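Local coordinates for unknown protein (Galdieria sulphuraria, PDB 2NYI) that is of unknown function but carries tandem ACT domains, a fold that in many relatives binds amino acids or other small regulatory ligands, at residues Leu114-Glu127 / Thr137-Phe149. Numbering follows the deposited sequence.
Sequences LAKKGANIVELETE and TLFRMGSRVAFPF
Val122 and Glu123 both turn their backbone N-H groups to Arg144 O, the mark of a classic beta bulge in the antiparallel hairpin of strands 120-130 and 137-148. The bond from Val122 N to Arg144 O is the shorter at 2.7 Å; Glu123 N, 3.2 Å from Arg144 O, comes in on a lone pair. The carbonyl of Glu123, within the bulge, also has two donors: Arg144 N, above the carbonyl plane, and Ser143 OG, within it at 2.8 Å. Ser143 suits this buried place, since its hydroxyl, swung anti to the backbone N (chi1 -165°), spends its polarity on that carbonyl. Regular pairing follows: Glu125 and Gly142 exchange two N-H...O bonds, both close to 170°.

The tight face carries Val145, Ser143 and Met141. Leu114 CD1, from the end of helix 106-116, meets Val145 CG1 at 3.9 Å, the two side chains crossing at about a right angle, and Leu124 CD1 lies 3.8 Å from CE of Met141, a selenomethionine. Ala119 is small enough for its CB to sit by Phe147 CD2. Thr126 sets its methyl near Met141, while its OG1 is hydrogen-bonded with Ser36 OG of the second subunit, whose Val19 and Val33 pack on Leu124 and Thr126.

On the opposite face Glu123 OE2 packs 3.3 Å from Arg144 CD but stands off the guanidinium plane, 4.1 Å from Arg144 NE, an attraction of charge alone; salt bridges to Glu93 and Glu95 tie Arg144 to strand 91-99. With an alanine at Glu123, the aliphatic part of Arg144 would probably lose its cover and its guanidinium a nearby negative charge. The solvent side holds exposed Glu125 and the pair Glu127 OE2-Arg140 NH1, a 2.8 Å salt bridge whose hydrogen bond is weak and bent (126°). Main-chain bonds and apolar packing thus probably fix the register of this ACT-domain hairpin, the charges adding electrostatic attraction.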
loop_
_atom_site.group_PDB
_atom_site.type_symbol
_atom_site.label_atom_id
_atom_site.label_comp_id
_atom_site.label_asym_id
_atom_site.label_seq_id
_atom_site.Cartn_x
_atom_site.Cartn_y
_atom_site.Cartn_z
ATOM N N LEU A 114 14.645 6.628 -11.894
ATOM C CA LEU A 114 13.227 6.717 -12.229
ATOM C C LEU A 114 12.748 8.178 -12.243
ATOM O O LEU A 114 12.113 8.614 -13.207
ATOM C CB LEU A 114 12.405 5.856 -11.249
ATOM C CG LEU A 114 12.626 4.330 -11.284
ATOM C CD1 LEU A 114 11.834 3.655 -10.149
ATOM C CD2 LEU A 114 12.245 3.736 -12.660
ATOM N N ALA A 115 13.059 8.916 -11.178
ATOM C CA ALA A 115 12.758 10.353 -11.078
ATOM C C ALA A 115 13.348 11.148 -12.249
ATOM O O ALA A 115 12.644 11.934 -12.884
ATOM C CB ALA A 115 13.239 10.920 -9.745
ATOM N N LYS A 116 14.616 10.898 -12.559
ATOM C CA LYS A 116 15.286 11.620 -13.654
ATOM C C LYS A 116 14.644 11.405 -15.011
ATOM O O LYS A 116 14.574 12.337 -15.814
ATOM C CB LYS A 116 16.763 11.250 -13.727
ATOM C CG LYS A 116 17.633 12.082 -12.822
ATOM C CD LYS A 116 19.085 11.922 -13.211
ATOM C CE LYS A 116 19.988 12.118 -12.014
ATOM N NZ LYS A 116 21.428 12.044 -12.391
ATOM N N LYS A 117 14.173 10.182 -15.262
ATOM C CA LYS A 117 13.521 9.836 -16.535
ATOM C C LYS A 117 12.014 10.107 -16.537
ATOM O O LYS A 117 11.312 9.768 -17.500
ATOM C CB LYS A 117 13.809 8.377 -16.904
ATOM C CG LYS A 117 15.297 8.047 -17.041
ATOM C CD LYS A 117 15.881 8.579 -18.349
ATOM C CE LYS A 117 17.372 8.801 -18.233
ATOM N NZ LYS A 117 18.094 7.586 -17.765
ATOM N N GLY A 118 11.521 10.724 -15.464
ATOM C CA GLY A 118 10.113 11.088 -15.329
ATOM C C GLY A 118 9.132 9.931 -15.145
ATOM O O GLY A 118 7.933 10.064 -15.447
ATOM N N ALA A 119 9.638 8.802 -14.658
ATOM C CA ALA A 119 8.824 7.626 -14.375
ATOM C C ALA A 119 8.034 7.859 -13.097
ATOM O O ALA A 119 8.582 8.392 -12.108
ATOM C CB ALA A 119 9.706 6.372 -14.250
ATOM N N ASN A 120 6.751 7.501 -13.106
ATOM C CA ASN A 120 5.970 7.520 -11.876
ATOM C C ASN A 120 5.899 6.123 -11.282
ATOM O O ASN A 120 5.784 5.145 -12.000
ATOM C CB ASN A 120 4.558 8.059 -12.088
ATOM C CG ASN A 120 3.853 8.352 -10.784
ATOM O OD1 ASN A 120 4.267 9.230 -10.017
ATOM N ND2 ASN A 120 2.776 7.618 -10.518
ATOM N N ILE A 121 5.998 6.050 -9.965
ATOM C CA ILE A 121 5.917 4.773 -9.277
ATOM C C ILE A 121 4.462 4.536 -8.871
ATOM O O ILE A 121 3.852 5.369 -8.185
ATOM C CB ILE A 121 6.870 4.737 -8.051
ATOM C CG1 ILE A 121 8.323 5.022 -8.483
ATOM C CG2 ILE A 121 6.777 3.372 -7.355
ATOM C CD1 ILE A 121 9.317 5.110 -7.316
ATOM N N VAL A 122 3.906 3.415 -9.319
ATOM C CA VAL A 122 2.504 3.095 -9.073
ATOM C C VAL A 122 2.360 2.169 -7.857
ATOM O O VAL A 122 1.407 2.302 -7.078
ATOM C CB VAL A 122 1.851 2.445 -10.323
ATOM C CG1 VAL A 122 0.354 2.238 -10.088
ATOM C CG2 VAL A 122 2.077 3.330 -11.549
ATOM N N GLU A 123 3.306 1.236 -7.710
ATOM C CA GLU A 123 3.304 0.272 -6.589
ATOM C C GLU A 123 4.752 0.088 -6.195
ATOM O O GLU A 123 5.620 0.122 -7.057
ATOM C CB GLU A 123 2.760 -1.103 -7.031
ATOM C CG GLU A 123 1.459 -1.087 -7.844
ATOM C CD GLU A 123 1.055 -2.472 -8.384
ATOM O OE1 GLU A 123 1.693 -3.487 -8.018
ATOM O OE2 GLU A 123 0.089 -2.536 -9.175
ATOM N N LEU A 124 5.030 -0.140 -4.902
ATOM C CA LEU A 124 6.405 -0.373 -4.481
ATOM C C LEU A 124 6.404 -1.166 -3.195
ATOM O O LEU A 124 5.643 -0.865 -2.284
ATOM C CB LEU A 124 7.155 0.955 -4.270
ATOM C CG LEU A 124 8.513 0.819 -3.557
ATOM C CD1 LEU A 124 9.477 0.211 -4.528
ATOM C CD2 LEU A 124 9.019 2.146 -3.059
ATOM N N GLU A 125 7.218 -2.200 -3.143
ATOM C CA GLU A 125 7.584 -2.802 -1.858
ATOM C C GLU A 125 9.051 -3.168 -1.846
ATOM O O GLU A 125 9.612 -3.609 -2.872
ATOM C CB GLU A 125 6.705 -4.010 -1.489
ATOM C CG GLU A 125 6.622 -5.144 -2.500
ATOM C CD GLU A 125 5.602 -6.238 -2.079
ATOM O OE1 GLU A 125 5.414 -6.467 -0.853
ATOM O OE2 GLU A 125 4.991 -6.856 -2.984
ATOM N N THR A 126 9.684 -2.947 -0.701
ATOM C CA THR A 126 11.053 -3.402 -0.506
ATOM C C THR A 126 11.098 -4.210 0.795
ATOM O O THR A 126 10.269 -4.012 1.716
ATOM C CB THR A 126 12.120 -2.236 -0.462
ATOM O OG1 THR A 126 12.012 -1.532 0.771
ATOM C CG2 THR A 126 11.939 -1.225 -1.615
ATOM N N GLU A 127 12.051 -5.126 0.846
ATOM C CA GLU A 127 12.306 -5.920 2.049
ATOM C C GLU A 127 13.781 -6.187 2.158
ATOM O O GLU A 127 14.504 -6.154 1.149
ATOM C CB GLU A 127 11.528 -7.242 2.036
ATOM C CG GLU A 127 11.834 -8.162 0.895
ATOM C CD GLU A 127 11.106 -9.505 1.000
ATOM O OE1 GLU A 127 10.567 -9.825 2.087
ATOM O OE2 GLU A 127 11.071 -10.225 -0.018
ATOM N N THR A 137 23.028 -9.183 4.147
ATOM C CA THR A 137 21.595 -8.921 4.193
ATOM C C THR A 137 21.137 -8.780 2.755
ATOM O O THR A 137 21.729 -8.017 1.979
ATOM C CB THR A 137 21.263 -7.662 5.026
ATOM O OG1 THR A 137 21.564 -7.917 6.406
ATOM C CG2 THR A 137 19.774 -7.313 4.929
ATOM N N LEU A 138 20.130 -9.569 2.387
ATOM C CA LEU A 138 19.585 -9.527 1.033
ATOM C C LEU A 138 18.547 -8.414 0.960
ATOM O O LEU A 138 17.782 -8.215 1.898
ATOM C CB LEU A 138 18.964 -10.866 0.640
ATOM C CG LEU A 138 18.501 -10.966 -0.830
ATOM C CD1 LEU A 138 19.690 -10.982 -1.815
ATOM C CD2 LEU A 138 17.590 -12.175 -1.062
ATOM N N PHE A 139 18.581 -7.679 -0.148
ATOM C CA PHE A 139 17.631 -6.616 -0.428
ATOM C C PHE A 139 16.798 -7.070 -1.612
ATOM O O PHE A 139 17.346 -7.558 -2.598
ATOM C CB PHE A 139 18.372 -5.320 -0.755
ATOM C CG PHE A 139 17.490 -4.249 -1.364
ATOM C CD1 PHE A 139 16.719 -3.415 -0.549
ATOM C CD2 PHE A 139 17.435 -4.086 -2.755
ATOM C CE1 PHE A 139 15.883 -2.411 -1.116
ATOM C CE2 PHE A 139 16.637 -3.094 -3.329
ATOM C CZ PHE A 139 15.852 -2.254 -2.505
ATOM N N ARG A 140 15.474 -6.920 -1.514
ATOM C CA ARG A 140 14.593 -7.182 -2.651
ATOM C C ARG A 140 13.651 -6.010 -2.841
ATOM O O ARG A 140 13.140 -5.472 -1.861
ATOM C CB ARG A 140 13.763 -8.441 -2.411
ATOM C CG ARG A 140 14.545 -9.754 -2.536
ATOM C CD ARG A 140 13.594 -10.868 -2.949
ATOM N NE ARG A 140 14.041 -12.183 -2.500
ATOM C CZ ARG A 140 13.397 -12.940 -1.613
ATOM N NH1 ARG A 140 12.255 -12.526 -1.069
ATOM N NH2 ARG A 140 13.896 -14.120 -1.273
HETATM N N MSE A 141 13.445 -5.616 -4.094
HETATM C CA MSE A 141 12.485 -4.561 -4.405
HETATM C C MSE A 141 11.590 -5.007 -5.540
HETATM O O MSE A 141 12.052 -5.556 -6.528
HETATM C CB MSE A 141 13.204 -3.271 -4.773
HETATM C CG MSE A 141 12.282 -2.222 -5.324
HETATM SE SE MSE A 141 13.259 -0.590 -5.670
HETATM C CE MSE A 141 12.329 -0.102 -6.970
ATOM N N GLY A 142 10.293 -4.792 -5.389
ATOM C CA GLY A 142 9.361 -5.074 -6.475
ATOM C C GLY A 142 8.509 -3.842 -6.670
ATOM O O GLY A 142 7.992 -3.272 -5.702
ATOM N N SER A 143 8.328 -3.430 -7.917
ATOM C CA SER A 143 7.687 -2.155 -8.157
ATOM C C SER A 143 6.933 -2.194 -9.497
ATOM O O SER A 143 7.298 -2.955 -10.406
ATOM C CB SER A 143 8.769 -1.067 -8.192
ATOM O OG SER A 143 8.222 0.240 -8.081
ATOM N N ARG A 144 5.877 -1.395 -9.591
ATOM C CA ARG A 144 5.266 -1.092 -10.882
ATOM C C ARG A 144 5.489 0.387 -11.156
ATOM O O ARG A 144 5.163 1.250 -10.319
ATOM C CB ARG A 144 3.781 -1.425 -10.861
ATOM C CG ARG A 144 3.103 -1.445 -12.226
ATOM C CD ARG A 144 1.659 -1.847 -11.985
ATOM N NE ARG A 144 0.873 -2.052 -13.194
ATOM C CZ ARG A 144 0.465 -3.240 -13.637
ATOM N NH1 ARG A 144 0.789 -4.352 -12.987
ATOM N NH2 ARG A 144 -0.265 -3.312 -14.743
ATOM N N VAL A 145 6.066 0.679 -12.320
ATOM C CA VAL A 145 6.394 2.053 -12.708
ATOM C C VAL A 145 5.794 2.363 -14.074
ATOM O O VAL A 145 5.484 1.451 -14.835
ATOM C CB VAL A 145 7.949 2.300 -12.741
ATOM C CG1 VAL A 145 8.578 1.986 -11.379
ATOM C CG2 VAL A 145 8.642 1.491 -13.886
ATOM N N ALA A 146 5.611 3.649 -14.370
ATOM C CA ALA A 146 5.013 4.063 -15.631
ATOM C C ALA A 146 5.832 5.179 -16.251
ATOM O O ALA A 146 6.181 6.160 -15.585
ATOM C CB ALA A 146 3.572 4.523 -15.425
ATOM N N PHE A 147 6.107 5.024 -17.543
ATOM C CA PHE A 147 6.785 6.056 -18.310
ATOM C C PHE A 147 6.553 5.853 -19.801
ATOM O O PHE A 147 6.154 4.756 -20.236
ATOM C CB PHE A 147 8.287 6.097 -17.973
ATOM C CG PHE A 147 9.009 4.795 -18.212
ATOM C CD1 PHE A 147 9.407 4.433 -19.498
ATOM C CD2 PHE A 147 9.300 3.936 -17.147
ATOM C CE1 PHE A 147 10.070 3.244 -19.731
ATOM C CE2 PHE A 147 9.957 2.735 -17.364
ATOM C CZ PHE A 147 10.366 2.388 -18.652
ATOM N N PRO A 148 6.780 6.921 -20.606
ATOM C CA PRO A 148 6.627 6.778 -22.064
ATOM C C PRO A 148 7.538 5.700 -22.623
ATOM O O PRO A 148 8.758 5.729 -22.393
ATOM C CB PRO A 148 7.049 8.151 -22.606
ATOM C CG PRO A 148 6.741 9.113 -21.468
ATOM C CD PRO A 148 7.097 8.305 -20.213
ATOM N N PHE A 149 6.957 4.766 -23.376
ATOM C CA PHE A 149 7.703 3.608 -23.861
ATOM C C PHE A 149 8.986 3.942 -24.652
ATOM O O PHE A 149 9.930 3.152 -24.622
ATOM C CB PHE A 149 6.811 2.630 -24.654
ATOM C CG PHE A 149 6.346 3.159 -25.988
ATOM C CD1 PHE A 149 7.203 3.157 -27.096
ATOM C CD2 PHE A 149 5.048 3.630 -26.147
ATOM C CE1 PHE A 149 6.781 3.662 -28.336
ATOM C CE2 PHE A 149 4.612 4.126 -27.385
ATOM C CZ PHE A 149 5.482 4.146 -28.476
#